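Local structure of cellulase (Clostridium cellulovorans, 6UI3) at residues 25-30 / 303-308; 47-52 / 95-100; 53-58 / 324-329; 65-70 / 82-87; 99-104 / 142-147. The protein hydrolyses internal beta-1,4 linkages of cellulose, and probably of related plant polysaccharides such as xylan, through this glycoside hydrolase family 5 catalytic domain of a longer protein. One frame throughout, in Å; residues are numbered along the deposited sequence.

Contact 1. Residues 25-30 / 303-308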
# COMPACT_ATOMS: atom_id res chain seq x y z
N ILE A 25 10.53 6.48 4.51
CA ILE A 25 9.25 7.21 4.53
C ILE A 25 8.57 7.07 3.18
O ILE A 25 9.23 7.28 2.14
CB ILE A 25 9.52 8.70 4.85
CG1 ILE A 25 10.31 8.85 6.16
CG2 ILE A 25 8.22 9.50 4.90
CD1 ILE A 25 10.78 10.25 6.44
N GLY A 26 7.26 6.81 3.15
CA GLY A 26 6.57 6.56 1.91
C GLY A 26 5.24 7.28 1.75
O GLY A 26 4.78 8.02 2.64
N TRP A 27 4.62 7.01 0.61
CA TRP A 27 3.53 7.83 0.09
C TRP A 27 2.76 7.01 -0.94
O TRP A 27 3.36 6.26 -1.71
CB TRP A 27 4.17 9.05 -0.57
CG TRP A 27 3.28 10.13 -1.08
CD1 TRP A 27 2.88 11.24 -0.40
CD2 TRP A 27 2.76 10.27 -2.41
NE1 TRP A 27 2.14 12.06 -1.22
CE2 TRP A 27 2.05 11.49 -2.46
CE3 TRP A 27 2.84 9.50 -3.57
CZ2 TRP A 27 1.41 11.94 -3.62
CZ3 TRP A 27 2.21 9.94 -4.72
CH2 TRP A 27 1.49 11.14 -4.73
N ASN A 28 1.43 7.12 -0.92
CA ASN A 28 0.57 6.48 -1.90
C ASN A 28 0.06 7.50 -2.92
O ASN A 28 -0.44 8.57 -2.54
CB ASN A 28 -0.71 5.89 -1.28
CG ASN A 28 -0.47 4.61 -0.52
OD1 ASN A 28 -0.69 3.51 -1.04
ND2 ASN A 28 -0.08 4.75 0.74
N LEU A 29 0.07 7.11 -4.19
CA LEU A 29 -0.57 7.85 -5.29
C LEU A 29 -2.08 7.56 -5.27
O LEU A 29 -2.62 6.79 -6.06
CB LEU A 29 0.08 7.44 -6.61
CG LEU A 29 -0.36 8.18 -7.86
CD1 LEU A 29 0.07 9.63 -7.84
CD2 LEU A 29 0.20 7.47 -9.11
N GLY A 30 -2.76 8.20 -4.31
CA GLY A 30 -4.15 7.85 -4.03
C GLY A 30 -5.13 8.47 -5.02
O GLY A 30 -4.90 9.54 -5.59
N TRP A 303 1.99 7.26 3.73
CA TRP A 303 0.83 8.13 3.85
C TRP A 303 -0.08 7.99 2.63
O TRP A 303 0.38 7.95 1.49
CB TRP A 303 1.29 9.59 3.99
CG TRP A 303 0.16 10.59 4.17
CD1 TRP A 303 -0.64 11.09 3.20
CD2 TRP A 303 -0.26 11.23 5.39
NE1 TRP A 303 -1.55 11.96 3.73
CE2 TRP A 303 -1.33 12.09 5.07
CE3 TRP A 303 0.16 11.15 6.71
CZ2 TRP A 303 -1.98 12.86 6.02
CZ3 TRP A 303 -0.48 11.94 7.65
CH2 TRP A 303 -1.53 12.78 7.29
N TRP A 304 -1.39 7.92 2.88
CA TRP A 304 -2.39 7.89 1.80
C TRP A 304 -2.70 9.31 1.34
O TRP A 304 -3.41 10.05 2.03
CB TRP A 304 -3.68 7.21 2.26
CG TRP A 304 -4.69 7.15 1.14
CD1 TRP A 304 -5.74 8.01 0.93
CD2 TRP A 304 -4.73 6.21 0.08
NE1 TRP A 304 -6.42 7.66 -0.21
CE2 TRP A 304 -5.83 6.54 -0.75
CE3 TRP A 304 -3.95 5.10 -0.26
CZ2 TRP A 304 -6.14 5.81 -1.88
CZ3 TRP A 304 -4.28 4.37 -1.37
CH2 TRP A 304 -5.36 4.73 -2.17
N ASP A 305 -2.19 9.69 0.18
CA ASP A 305 -2.33 11.05 -0.36
C ASP A 305 -3.29 11.04 -1.54
O ASP A 305 -2.92 10.65 -2.65
CB ASP A 305 -0.99 11.64 -0.73
CG ASP A 305 -1.07 13.13 -1.00
OD1 ASP A 305 -2.17 13.60 -1.37
OD2 ASP A 305 -0.02 13.79 -0.86
N ASN A 306 -4.53 11.47 -1.30
CA ASN A 306 -5.54 11.52 -2.36
C ASN A 306 -5.65 12.87 -3.06
O ASN A 306 -6.54 13.05 -3.90
CB ASN A 306 -6.90 11.10 -1.81
CG ASN A 306 -7.42 12.01 -0.72
OD1 ASN A 306 -6.83 13.05 -0.41
ND2 ASN A 306 -8.54 11.62 -0.15
N ASN A 307 -4.75 13.82 -2.77
CA ASN A 307 -4.76 15.14 -3.40
C ASN A 307 -6.03 15.92 -3.10
O ASN A 307 -6.38 16.85 -3.85
CB ASN A 307 -4.55 15.02 -4.93
CG ASN A 307 -4.21 16.35 -5.61
OD1 ASN A 307 -3.44 17.17 -5.12
ND2 ASN A 307 -4.80 16.54 -6.78
N ASN A 308 -6.73 15.62 -2.01
CA ASN A 308 -7.94 16.36 -1.62
C ASN A 308 -7.58 17.43 -0.60
O ASN A 308 -7.20 17.11 0.53
CB ASN A 308 -9.00 15.42 -1.06
CG ASN A 308 -10.28 16.14 -0.69
OD1 ASN A 308 -10.50 17.28 -1.08
ND2 ASN A 308 -11.12 15.48 0.06
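Strand 25-29 and residues 303-305 of strand 301-305 run parallel, their short axes 4.7 Å apart at closest and inclined by 31°, with Trp27 paired to Trp303, Asn28 to Trp304 and Leu29 to Asp305. This pairing of the first and last strands closes the eight-stranded TIM barrel of family 5. Trp303 N gives its hydrogen to Gly26 O, and Asn28 N meets Trp303 O at 2.8 Å, nearly along the C=O axis. Further on, Gly30 N reaches Asp305 O at 3.0 Å. On the face carrying Asn28 and Trp304, Asn28 CB lies 3.5 Å from Trp304 CE3, while Gly30 CA sits over the six-membered ring of Trp304, 3.9 Å from its centroid, a CH-pi contact. The Asn28 amide is held mainly by Arg64 and Gly270. On the other face, Trp27 CG is anti to the backbone N (chi1 -174°), which brings NE1 to 2.8 Å from Asp305 OD2, approaching from above the carboxylate plane. Leu319 N is a second donor to OD2, and Asp305 OD1 accepts from Asn307 N at 2.9 Å in an Asx turn. At least three N-H donors thus grip this buried carboxylate, which would be expected to stabilise its ionised form.

Contact 2. Residues 47-52 / 95-100. With EDO (1,2-ethanediol), chain B.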
# COMPACT_ATOMS: atom_id res chain seq x y z
N THR A 47 -0.65 11.97 -13.77
CA THR A 47 0.58 11.98 -12.98
C THR A 47 1.79 12.32 -13.85
O THR A 47 1.87 11.91 -15.01
CB THR A 47 0.76 10.60 -12.35
OG1 THR A 47 -0.44 10.21 -11.67
CG2 THR A 47 1.88 10.59 -11.34
N THR A 48 2.76 13.03 -13.26
CA THR A 48 3.98 13.41 -13.96
C THR A 48 5.22 13.05 -13.14
O THR A 48 5.17 12.92 -11.91
CB THR A 48 4.04 14.92 -14.24
OG1 THR A 48 4.13 15.61 -12.99
CG2 THR A 48 2.83 15.39 -15.02
N LYS A 49 6.35 12.94 -13.83
CA LYS A 49 7.61 12.70 -13.13
C LYS A 49 7.91 13.83 -12.15
O LYS A 49 8.44 13.58 -11.06
CB LYS A 49 8.76 12.51 -14.11
CG LYS A 49 10.07 12.17 -13.38
CD LYS A 49 11.20 11.85 -14.35
CE LYS A 49 12.49 11.54 -13.62
NZ LYS A 49 13.10 12.74 -13.00
N LYS A 50 7.60 15.07 -12.51
CA LYS A 50 7.88 16.20 -11.62
C LYS A 50 7.21 16.03 -10.27
O LYS A 50 7.75 16.47 -9.25
CB LYS A 50 7.47 17.52 -12.27
CG LYS A 50 8.41 17.96 -13.38
CD LYS A 50 8.01 19.32 -13.94
CE LYS A 50 8.92 19.72 -15.11
NZ LYS A 50 8.61 21.07 -15.65
N MET A 51 6.03 15.40 -10.21
CA MET A 51 5.41 15.13 -8.92
C MET A 51 6.30 14.25 -8.05
O MET A 51 6.45 14.50 -6.85
CB MET A 51 4.04 14.49 -9.12
CG MET A 51 3.06 15.39 -9.81
SD MET A 51 1.52 14.56 -10.24
CE MET A 51 0.74 15.79 -11.27
N PHE A 52 6.87 13.21 -8.65
CA PHE A 52 7.76 12.31 -7.93
C PHE A 52 9.08 12.99 -7.58
O PHE A 52 9.62 12.77 -6.49
CB PHE A 52 8.01 11.05 -8.78
CG PHE A 52 6.86 10.07 -8.76
CD1 PHE A 52 5.64 10.38 -9.37
CD2 PHE A 52 7.01 8.83 -8.17
CE1 PHE A 52 4.60 9.46 -9.35
CE2 PHE A 52 5.97 7.91 -8.15
CZ PHE A 52 4.76 8.23 -8.74
N ALA A 95 9.07 6.83 -10.24
CA ALA A 95 9.67 6.53 -8.95
C ALA A 95 11.06 5.95 -9.11
O ALA A 95 12.01 6.41 -8.48
CB ALA A 95 8.79 5.54 -8.18
N LEU A 96 11.21 4.95 -9.98
CA LEU A 96 12.50 4.28 -10.07
C LEU A 96 13.58 5.22 -10.61
O LEU A 96 14.75 5.08 -10.24
CB LEU A 96 12.41 3.03 -10.95
CG LEU A 96 11.49 1.91 -10.47
CD1 LEU A 96 11.52 0.73 -11.44
CD2 LEU A 96 11.86 1.46 -9.06
N ALA A 97 13.22 6.16 -11.50
CA ALA A 97 14.20 7.12 -12.02
C ALA A 97 14.71 8.05 -10.93
O ALA A 97 15.78 8.64 -11.08
CB ALA A 97 13.61 7.93 -13.17
N ASN A 98 13.95 8.19 -9.83
CA ASN A 98 14.36 8.93 -8.65
C ASN A 98 14.98 8.02 -7.58
O ASN A 98 15.15 8.46 -6.44
CB ASN A 98 13.15 9.68 -8.08
CG ASN A 98 12.90 11.00 -8.79
OD1 ASN A 98 13.71 11.91 -8.65
ND2 ASN A 98 11.81 11.11 -9.52
N ASP A 99 15.31 6.78 -7.93
CA ASP A 99 15.85 5.78 -7.00
C ASP A 99 14.95 5.57 -5.79
O ASP A 99 15.44 5.31 -4.68
CB ASP A 99 17.29 6.09 -6.61
CG ASP A 99 18.02 4.86 -6.09
OD1 ASP A 99 17.80 3.75 -6.63
OD2 ASP A 99 18.81 5.00 -5.14
N MET A 100 13.64 5.63 -6.00
CA MET A 100 12.64 5.35 -4.99
C MET A 100 12.08 3.96 -5.20
O MET A 100 12.00 3.47 -6.33
CB MET A 100 11.48 6.35 -5.10
CG MET A 100 11.90 7.78 -4.91
SD MET A 100 10.62 8.98 -5.42
CE MET A 100 9.86 9.15 -3.84
C1 EDO B . 17.80 11.29 -7.42
O1 EDO B . 16.46 11.60 -7.84
C2 EDO B . 18.06 9.78 -7.47
O2 EDO B . 18.06 9.31 -8.83
O HOH W 1 15.48 11.56 -11.89
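The start of helix 49-58 and the end of helix 82-96 come together with Phe52 CA 6.2 Å from Ala95 CA, the nearest pair of CA atoms. Phe52 carries the apolar part: with CG anti to its carbonyl carbon (chi1 -77°), the ring lies beside Ala95, and CE2 touches Ala95 CB at 3.7 Å. Both helix ends have recognisable signatures. Thr48 is an N-cap whose OG1 accepts a weak bond from Met51 N, part of a capping box. Helix 82-96 stops in a Schellman motif, with Met100 N 3.1 Å from Ala95 O and Asp99, at positive phi, as the C-prime residue. On the more exposed side, Lys49 stays extended until chi4, where it bends (-72°); its CE passes 3.8 Å from Ala97 CB. The ammonium forms a salt bridge with Asp53, and a water 2.9 Å from Lys49 NZ links it to Ala97 O. Asn98 ND2 lies 3.8 Å from Phe52 C, but its hydrogen bonds go to Asp53 OD1 and Tyr94 O. Ala97 O also accepts a weak bond from ethanediol O2, at 3.3 Å, in a molecule probably left by crystallisation.

Contact 3. Residues 53-58 / 324-329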
# COMPACT_ATOMS: atom_id res chain seq x y z
N ASP A 53 9.61 13.82 -8.49
CA ASP A 53 10.79 14.61 -8.18
C ASP A 53 10.56 15.43 -6.92
O ASP A 53 11.46 15.56 -6.07
CB ASP A 53 11.09 15.61 -9.31
CG ASP A 53 11.46 14.96 -10.64
OD1 ASP A 53 11.72 13.75 -10.72
OD2 ASP A 53 11.49 15.73 -11.63
N THR A 54 9.38 16.02 -6.80
CA THR A 54 9.05 16.86 -5.65
C THR A 54 8.98 16.03 -4.37
O THR A 54 9.48 16.45 -3.32
CB THR A 54 7.72 17.58 -5.92
OG1 THR A 54 7.86 18.45 -7.07
CG2 THR A 54 7.28 18.41 -4.74
N LEU A 55 8.39 14.84 -4.45
CA LEU A 55 8.34 13.95 -3.29
C LEU A 55 9.75 13.53 -2.86
O LEU A 55 10.06 13.51 -1.67
CB LEU A 55 7.50 12.72 -3.62
CG LEU A 55 6.02 12.95 -3.83
CD1 LEU A 55 5.38 11.73 -4.41
CD2 LEU A 55 5.32 13.34 -2.53
N LYS A 56 10.59 13.16 -3.83
CA LYS A 56 11.96 12.77 -3.50
C LYS A 56 12.70 13.91 -2.81
O LYS A 56 13.38 13.70 -1.80
CB LYS A 56 12.70 12.34 -4.77
CG LYS A 56 14.15 11.87 -4.53
CD LYS A 56 14.20 10.56 -3.75
CE LYS A 56 15.62 10.12 -3.46
NZ LYS A 56 16.49 10.22 -4.66
N ALA A 57 12.57 15.13 -3.33
CA ALA A 57 13.29 16.26 -2.73
C ALA A 57 12.79 16.54 -1.31
O ALA A 57 13.54 17.06 -0.48
CB ALA A 57 13.14 17.50 -3.61
N ALA A 58 11.53 16.22 -1.03
CA ALA A 58 10.94 16.42 0.29
C ALA A 58 11.31 15.33 1.29
O ALA A 58 11.02 15.48 2.47
CB ALA A 58 9.42 16.48 0.18
N LEU A 324 2.48 21.51 -7.21
CA LEU A 324 3.63 20.80 -6.66
C LEU A 324 4.14 21.43 -5.36
O LEU A 324 5.34 21.59 -5.16
CB LEU A 324 4.77 20.65 -7.66
CG LEU A 324 4.44 20.11 -9.04
CD1 LEU A 324 5.68 19.99 -9.90
CD2 LEU A 324 3.81 18.80 -8.85
N THR A 325 3.22 21.75 -4.48
CA THR A 325 3.53 22.38 -3.21
C THR A 325 3.04 21.51 -2.06
O THR A 325 2.23 20.60 -2.24
CB THR A 325 2.86 23.76 -3.12
OG1 THR A 325 1.44 23.61 -3.21
CG2 THR A 325 3.36 24.67 -4.24
N PHE A 326 3.54 21.82 -0.87
CA PHE A 326 3.12 21.16 0.37
C PHE A 326 2.47 22.19 1.27
O PHE A 326 3.18 22.96 1.94
CB PHE A 326 4.32 20.52 1.08
CG PHE A 326 4.95 19.39 0.33
CD1 PHE A 326 6.05 19.60 -0.47
CD2 PHE A 326 4.43 18.11 0.43
CE1 PHE A 326 6.62 18.55 -1.16
CE2 PHE A 326 5.01 17.06 -0.27
CZ PHE A 326 6.09 17.28 -1.05
N PRO A 327 1.14 22.26 1.34
CA PRO A 327 0.52 23.28 2.21
C PRO A 327 0.67 22.97 3.69
O PRO A 327 0.49 23.87 4.52
CB PRO A 327 -0.95 23.29 1.77
CG PRO A 327 -1.16 21.97 1.16
CD PRO A 327 0.15 21.58 0.49
N TYR A 328 0.95 21.72 4.04
CA TYR A 328 1.13 21.27 5.42
C TYR A 328 2.53 20.66 5.54
O TYR A 328 2.69 19.46 5.77
CB TYR A 328 0.06 20.25 5.84
CG TYR A 328 -1.32 20.68 5.38
CD1 TYR A 328 -1.83 21.90 5.76
CD2 TYR A 328 -2.06 19.88 4.51
CE1 TYR A 328 -3.07 22.33 5.30
CE2 TYR A 328 -3.29 20.30 4.05
CZ TYR A 328 -3.79 21.52 4.44
OH TYR A 328 -5.01 21.98 3.98
N PRO A 329 3.57 21.48 5.36
CA PRO A 329 4.94 20.92 5.44
C PRO A 329 5.23 20.32 6.80
O PRO A 329 6.09 19.42 6.90
CB PRO A 329 5.83 22.12 5.11
CG PRO A 329 5.04 23.32 5.59
CD PRO A 329 3.59 22.95 5.24
O HOH W 2 8.09 21.41 -6.33
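Thr54 projects from helix 49-58 toward the loop 324-329, and its CB splits the contact into a polar and an apolar branch. OG1, anti to the carbonyl carbon (chi1 -62°), is hydrogen-bonded to Lys50 O one helical turn back. The same oxygen rests 3.8 Å from Leu324 CB and accepts from a water at 3.1 Å. That water also donates to Leu324 O, 3.0 Å away, so it bridges the hydroxyl and the carbonyl. The other branch, CG2, is anti to the backbone N; it packs against Phe326 CE1 at 3.6 Å and lies 3.7 Å from Leu324 O. Phe326 comes from the loop, antiparallel to the Thr54 side chain, and the tip of its ring reaches one turn further along the helix, where CZ meets Ala58 CB at 3.6 Å. Leu55 CD2 approaches the ring edge more loosely, at 4.3 Å from CZ. The contact lies near the surface, where the helix after the first barrel strand is met by the loop that leads from strand 301-305 to the C-terminal helix 329-339, whose Lys336 makes a weak bond to Ala58 O.

Contact 4. Residues 65-70 / 82-87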
# COMPACT_ATOMS: atom_id res chain seq x y z
N ILE A 65 1.60 2.56 -5.69
CA ILE A 65 0.81 2.91 -6.87
C ILE A 65 -0.40 1.99 -6.95
O ILE A 65 -0.33 0.90 -7.54
CB ILE A 65 1.65 2.82 -8.15
CG1 ILE A 65 2.91 3.68 -8.05
CG2 ILE A 65 0.82 3.21 -9.36
CD1 ILE A 65 3.97 3.30 -9.06
N PRO A 66 -1.52 2.38 -6.34
CA PRO A 66 -2.78 1.63 -6.50
C PRO A 66 -3.16 1.50 -7.96
O PRO A 66 -3.19 2.50 -8.68
CB PRO A 66 -3.79 2.52 -5.75
CG PRO A 66 -2.97 3.20 -4.68
CD PRO A 66 -1.66 3.49 -5.36
N VAL A 67 -3.50 0.28 -8.39
CA VAL A 67 -3.93 0.06 -9.77
C VAL A 67 -5.15 -0.85 -9.82
O VAL A 67 -5.11 -1.99 -9.34
CB VAL A 67 -2.83 -0.55 -10.66
CG1 VAL A 67 -3.33 -0.70 -12.11
CG2 VAL A 67 -1.56 0.28 -10.62
N ARG A 68 -6.24 -0.34 -10.40
CA ARG A 68 -7.40 -1.14 -10.79
C ARG A 68 -7.16 -1.62 -12.21
O ARG A 68 -6.84 -0.81 -13.08
CB ARG A 68 -8.67 -0.28 -10.73
CG ARG A 68 -9.94 -1.01 -11.12
CD ARG A 68 -11.15 -0.08 -11.23
NE ARG A 68 -11.36 0.77 -10.06
CZ ARG A 68 -12.43 0.78 -9.27
NH1 ARG A 68 -13.43 -0.06 -9.45
NH2 ARG A 68 -12.48 1.65 -8.28
N TRP A 69 -7.31 -2.93 -12.46
CA TRP A 69 -6.99 -3.49 -13.77
C TRP A 69 -8.19 -3.89 -14.61
O TRP A 69 -8.07 -3.99 -15.84
CB TRP A 69 -6.10 -4.74 -13.60
CG TRP A 69 -4.81 -4.47 -12.90
CD1 TRP A 69 -4.57 -4.52 -11.55
CD2 TRP A 69 -3.56 -4.09 -13.51
NE1 TRP A 69 -3.25 -4.21 -11.29
CE2 TRP A 69 -2.61 -3.94 -12.47
CE3 TRP A 69 -3.16 -3.85 -14.83
CZ2 TRP A 69 -1.28 -3.59 -12.72
CZ3 TRP A 69 -1.84 -3.49 -15.07
CH2 TRP A 69 -0.92 -3.36 -14.02
N ASP A 70 -9.35 -4.13 -13.99
CA ASP A 70 -10.45 -4.81 -14.66
C ASP A 70 -11.37 -3.90 -15.47
O ASP A 70 -12.38 -4.38 -15.98
CB ASP A 70 -11.21 -5.74 -13.71
CG ASP A 70 -11.88 -5.04 -12.55
OD1 ASP A 70 -11.65 -3.84 -12.33
OD2 ASP A 70 -12.65 -5.73 -11.84
N PRO A 82 -2.13 -3.74 -23.46
CA PRO A 82 -0.73 -3.28 -23.40
C PRO A 82 -0.58 -1.79 -23.16
O PRO A 82 0.40 -1.36 -22.54
CB PRO A 82 -0.16 -3.73 -24.75
CG PRO A 82 -0.96 -5.00 -25.06
CD PRO A 82 -2.36 -4.63 -24.61
N ALA A 83 -1.51 -0.97 -23.65
CA ALA A 83 -1.41 0.47 -23.43
C ALA A 83 -1.60 0.83 -21.96
O ALA A 83 -0.97 1.77 -21.47
CB ALA A 83 -2.45 1.20 -24.27
N TYR A 84 -2.43 0.09 -21.25
CA TYR A 84 -2.63 0.36 -19.83
C TYR A 84 -1.45 -0.15 -19.01
O TYR A 84 -0.96 0.55 -18.11
CB TYR A 84 -3.93 -0.29 -19.34
CG TYR A 84 -4.34 0.16 -17.96
CD1 TYR A 84 -4.75 1.47 -17.74
CD2 TYR A 84 -4.34 -0.73 -16.88
CE1 TYR A 84 -5.15 1.90 -16.48
CE2 TYR A 84 -4.75 -0.31 -15.62
CZ TYR A 84 -5.16 1.00 -15.44
OH TYR A 84 -5.57 1.46 -14.20
N MET A 85 -0.98 -1.36 -19.32
CA MET A 85 0.24 -1.86 -18.70
C MET A 85 1.38 -0.87 -18.89
O MET A 85 2.16 -0.63 -17.96
CB MET A 85 0.60 -3.23 -19.30
CG MET A 85 1.77 -3.92 -18.62
SD MET A 85 1.42 -4.57 -16.97
CE MET A 85 0.48 -6.04 -17.38
N ALA A 86 1.48 -0.27 -20.08
CA ALA A 86 2.55 0.68 -20.36
C ALA A 86 2.41 1.93 -19.51
O ALA A 86 3.42 2.50 -19.08
CB ALA A 86 2.56 1.04 -21.85
N ARG A 87 1.19 2.39 -19.26
CA ARG A 87 1.01 3.55 -18.39
C ARG A 87 1.46 3.24 -16.97
O ARG A 87 2.14 4.05 -16.33
CB ARG A 87 -0.44 4.03 -18.41
CG ARG A 87 -0.71 5.26 -17.54
CD ARG A 87 0.13 6.46 -17.96
NE ARG A 87 0.00 7.54 -16.99
CZ ARG A 87 0.91 8.48 -16.77
NH1 ARG A 87 2.03 8.54 -17.49
NH2 ARG A 87 0.70 9.37 -15.80
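In this beta-to-alpha connection of the TIM barrel, the loop leaving strand 62-65 folds against the opening turns of helix 82-96, which it precedes in the chain. The tight part centres on the indole of Trp69. Tyr84 presents its edge to the Trp69 face in an offset edge-to-face pair: the six-membered ring centroids are 5.8 Å apart, the planes are nearly perpendicular at 88°, and Tyr84 CD2 is 3.9 Å from Trp69 CE3. Val67 CG1 covers the centre of the same Trp69 face and lies 3.8 Å from Tyr84 CE2. Met85, bent at chi2 and chi3, brings SD obliquely to 3.9 Å from Trp69 CZ3, a Met-aromatic contact. The indole is further fixed by a bond from NE1 to Asn105 O, and Ile134 of helix 120-137 packs on it. The loose side is the partly exposed side chain of Arg68, which turns from the helix and bonds through NE to Glu34 O. Its carbonyl, in contrast, is tightly held: Tyr84, with CG anti to the backbone N (chi1 -169°), donates from OH to Arg68 O at 2.8 Å, in the carbonyl plane and with a C=O...O angle of 157°.

Contact 5. Residues 99-104 / 142-147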
# COMPACT_ATOMS: atom_id res chain seq x y z
N ASP A 99 15.31 6.78 -7.93
CA ASP A 99 15.85 5.78 -7.00
C ASP A 99 14.95 5.57 -5.79
O ASP A 99 15.44 5.31 -4.68
CB ASP A 99 17.29 6.09 -6.61
CG ASP A 99 18.02 4.86 -6.09
OD1 ASP A 99 17.80 3.75 -6.63
OD2 ASP A 99 18.81 5.00 -5.14
N MET A 100 13.64 5.63 -6.00
CA MET A 100 12.64 5.35 -4.99
C MET A 100 12.08 3.96 -5.20
O MET A 100 12.00 3.47 -6.33
CB MET A 100 11.48 6.35 -5.10
CG MET A 100 11.90 7.78 -4.91
SD MET A 100 10.62 8.98 -5.42
CE MET A 100 9.86 9.15 -3.84
N TYR A 101 11.63 3.33 -4.11
CA TYR A 101 10.85 2.11 -4.21
C TYR A 101 9.50 2.42 -4.83
O TYR A 101 8.93 3.51 -4.64
CB TYR A 101 10.65 1.48 -2.82
CG TYR A 101 11.93 0.88 -2.30
CD1 TYR A 101 12.83 1.62 -1.56
CD2 TYR A 101 12.27 -0.44 -2.62
CE1 TYR A 101 14.01 1.09 -1.13
CE2 TYR A 101 13.46 -0.98 -2.19
CZ TYR A 101 14.32 -0.22 -1.46
OH TYR A 101 15.50 -0.79 -1.06
N ALA A 102 8.98 1.46 -5.59
CA ALA A 102 7.67 1.53 -6.21
C ALA A 102 6.93 0.24 -5.91
O ALA A 102 7.46 -0.85 -6.14
CB ALA A 102 7.81 1.66 -7.72
N ILE A 103 5.70 0.35 -5.41
CA ILE A 103 4.86 -0.81 -5.10
C ILE A 103 3.70 -0.80 -6.09
O ILE A 103 2.99 0.20 -6.19
CB ILE A 103 4.33 -0.77 -3.66
CG1 ILE A 103 5.48 -0.83 -2.65
CG2 ILE A 103 3.33 -1.91 -3.41
CD1 ILE A 103 5.13 -0.29 -1.28
N VAL A 104 3.48 -1.92 -6.80
CA VAL A 104 2.34 -2.10 -7.69
C VAL A 104 1.45 -3.20 -7.11
O VAL A 104 1.95 -4.21 -6.60
CB VAL A 104 2.81 -2.48 -9.10
CG1 VAL A 104 1.62 -2.87 -10.00
CG2 VAL A 104 3.56 -1.35 -9.76
N SER A 142 14.45 -3.96 -11.35
CA SER A 142 15.25 -3.97 -10.14
C SER A 142 14.42 -4.28 -8.90
O SER A 142 13.18 -4.25 -8.89
CB SER A 142 15.89 -2.60 -9.93
OG SER A 142 14.93 -1.68 -9.40
N ASP A 143 15.15 -4.55 -7.81
CA ASP A 143 14.58 -4.86 -6.51
C ASP A 143 13.88 -3.68 -5.85
O ASP A 143 13.29 -3.86 -4.78
CB ASP A 143 15.64 -5.46 -5.57
CG ASP A 143 16.80 -4.53 -5.28
OD1 ASP A 143 16.72 -3.31 -5.52
OD2 ASP A 143 17.84 -5.04 -4.79
N LYS A 144 13.90 -2.50 -6.45
CA LYS A 144 13.11 -1.40 -5.92
C LYS A 144 11.65 -1.47 -6.35
O LYS A 144 10.83 -0.73 -5.79
CB LYS A 144 13.75 -0.06 -6.24
CG LYS A 144 15.02 0.15 -5.40
CD LYS A 144 15.31 1.60 -5.15
CE LYS A 144 16.50 1.77 -4.23
NZ LYS A 144 17.76 1.36 -4.89
N LEU A 145 11.29 -2.36 -7.26
CA LEU A 145 9.90 -2.66 -7.58
C LEU A 145 9.42 -3.81 -6.69
O LEU A 145 10.01 -4.89 -6.68
CB LEU A 145 9.76 -3.03 -9.05
CG LEU A 145 8.35 -3.47 -9.49
CD1 LEU A 145 7.34 -2.36 -9.32
CD2 LEU A 145 8.40 -3.92 -10.95
N ILE A 146 8.33 -3.57 -5.97
CA ILE A 146 7.73 -4.50 -5.02
C ILE A 146 6.30 -4.78 -5.49
O ILE A 146 5.64 -3.88 -6.01
CB ILE A 146 7.70 -3.83 -3.63
CG1 ILE A 146 9.12 -3.50 -3.14
CG2 ILE A 146 6.92 -4.69 -2.62
CD1 ILE A 146 9.14 -2.54 -1.96
N PHE A 147 5.81 -6.01 -5.30
CA PHE A 147 4.44 -6.37 -5.62
C PHE A 147 3.62 -6.55 -4.34
O PHE A 147 4.14 -7.06 -3.34
CB PHE A 147 4.41 -7.69 -6.40
CG PHE A 147 5.07 -7.65 -7.77
CD1 PHE A 147 5.22 -6.46 -8.48
CD2 PHE A 147 5.53 -8.83 -8.35
CE1 PHE A 147 5.81 -6.47 -9.76
CE2 PHE A 147 6.11 -8.83 -9.61
CZ PHE A 147 6.25 -7.65 -10.30
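Lys144 O is held twice from the strand opposite: Ala102 N donates at 2.9 Å, with a nearly straight N-H...O angle of 168°, and Tyr101 CA adds a CA-H...O contact at 3.2 Å. Likewise at Ile146 O, Val104 N comes in at 3.0 Å nearly along the C=O axis and Ile103 CA supplies the weaker contact. Ala102 O is doubly held too, by Ile146 N at 2.9 Å and a CA-H...O contact from Leu145 CA. This register, with Ala102 opposite Leu145 and Ile103 opposite Ile146, makes strands 101-105 and 145-148 parallel barrel neighbours, joined through helix 120-137 as a beta-alpha-beta unit. Ile103 CG1 runs alongside Ile146 CB at 3.9 Å, while on the other face Val104 CG2 meets Leu145 CD1 at 3.9 Å, beneath helix 82-96. At the strands' N-terminal ends, the Lys144 side chain crosses the Tyr101 ring at about a right angle. Its CG sits over one ring face, 4.0 Å from the centroid, in a CH-pi contact; the chain ends in a salt bridge, with NZ 3.0 Å from Asp99 OD1 and above the carboxylate plane. Tyr101 OH is bonded to Asp22 and Arg12, and Lys144 N to Ser142 OG in an ST turn.

From the N terminus, strand 25-29 opens the widest span: contact 1 closes it at strand 301-305, sealing the barrel. Contacts 2, 4 and 5 nest inside that span, and 4 and 5 also inside that of contact 3. Helix 49-58 opens contact 2 and then contact 3. Contact 2 closes at the end of helix 82-96, with contact 4 nested within it; contact 3 closes only beyond the last strand, so it crosses both contacts 1 and 2. Contact 5 begins on Asp99 and Met100, where contact 2 ends, and ties the third strand to the fourth. Leu55 packs on Trp27, joining contacts 3 and 1, while Ile65 N and Ile103 O join contacts 4 and 5.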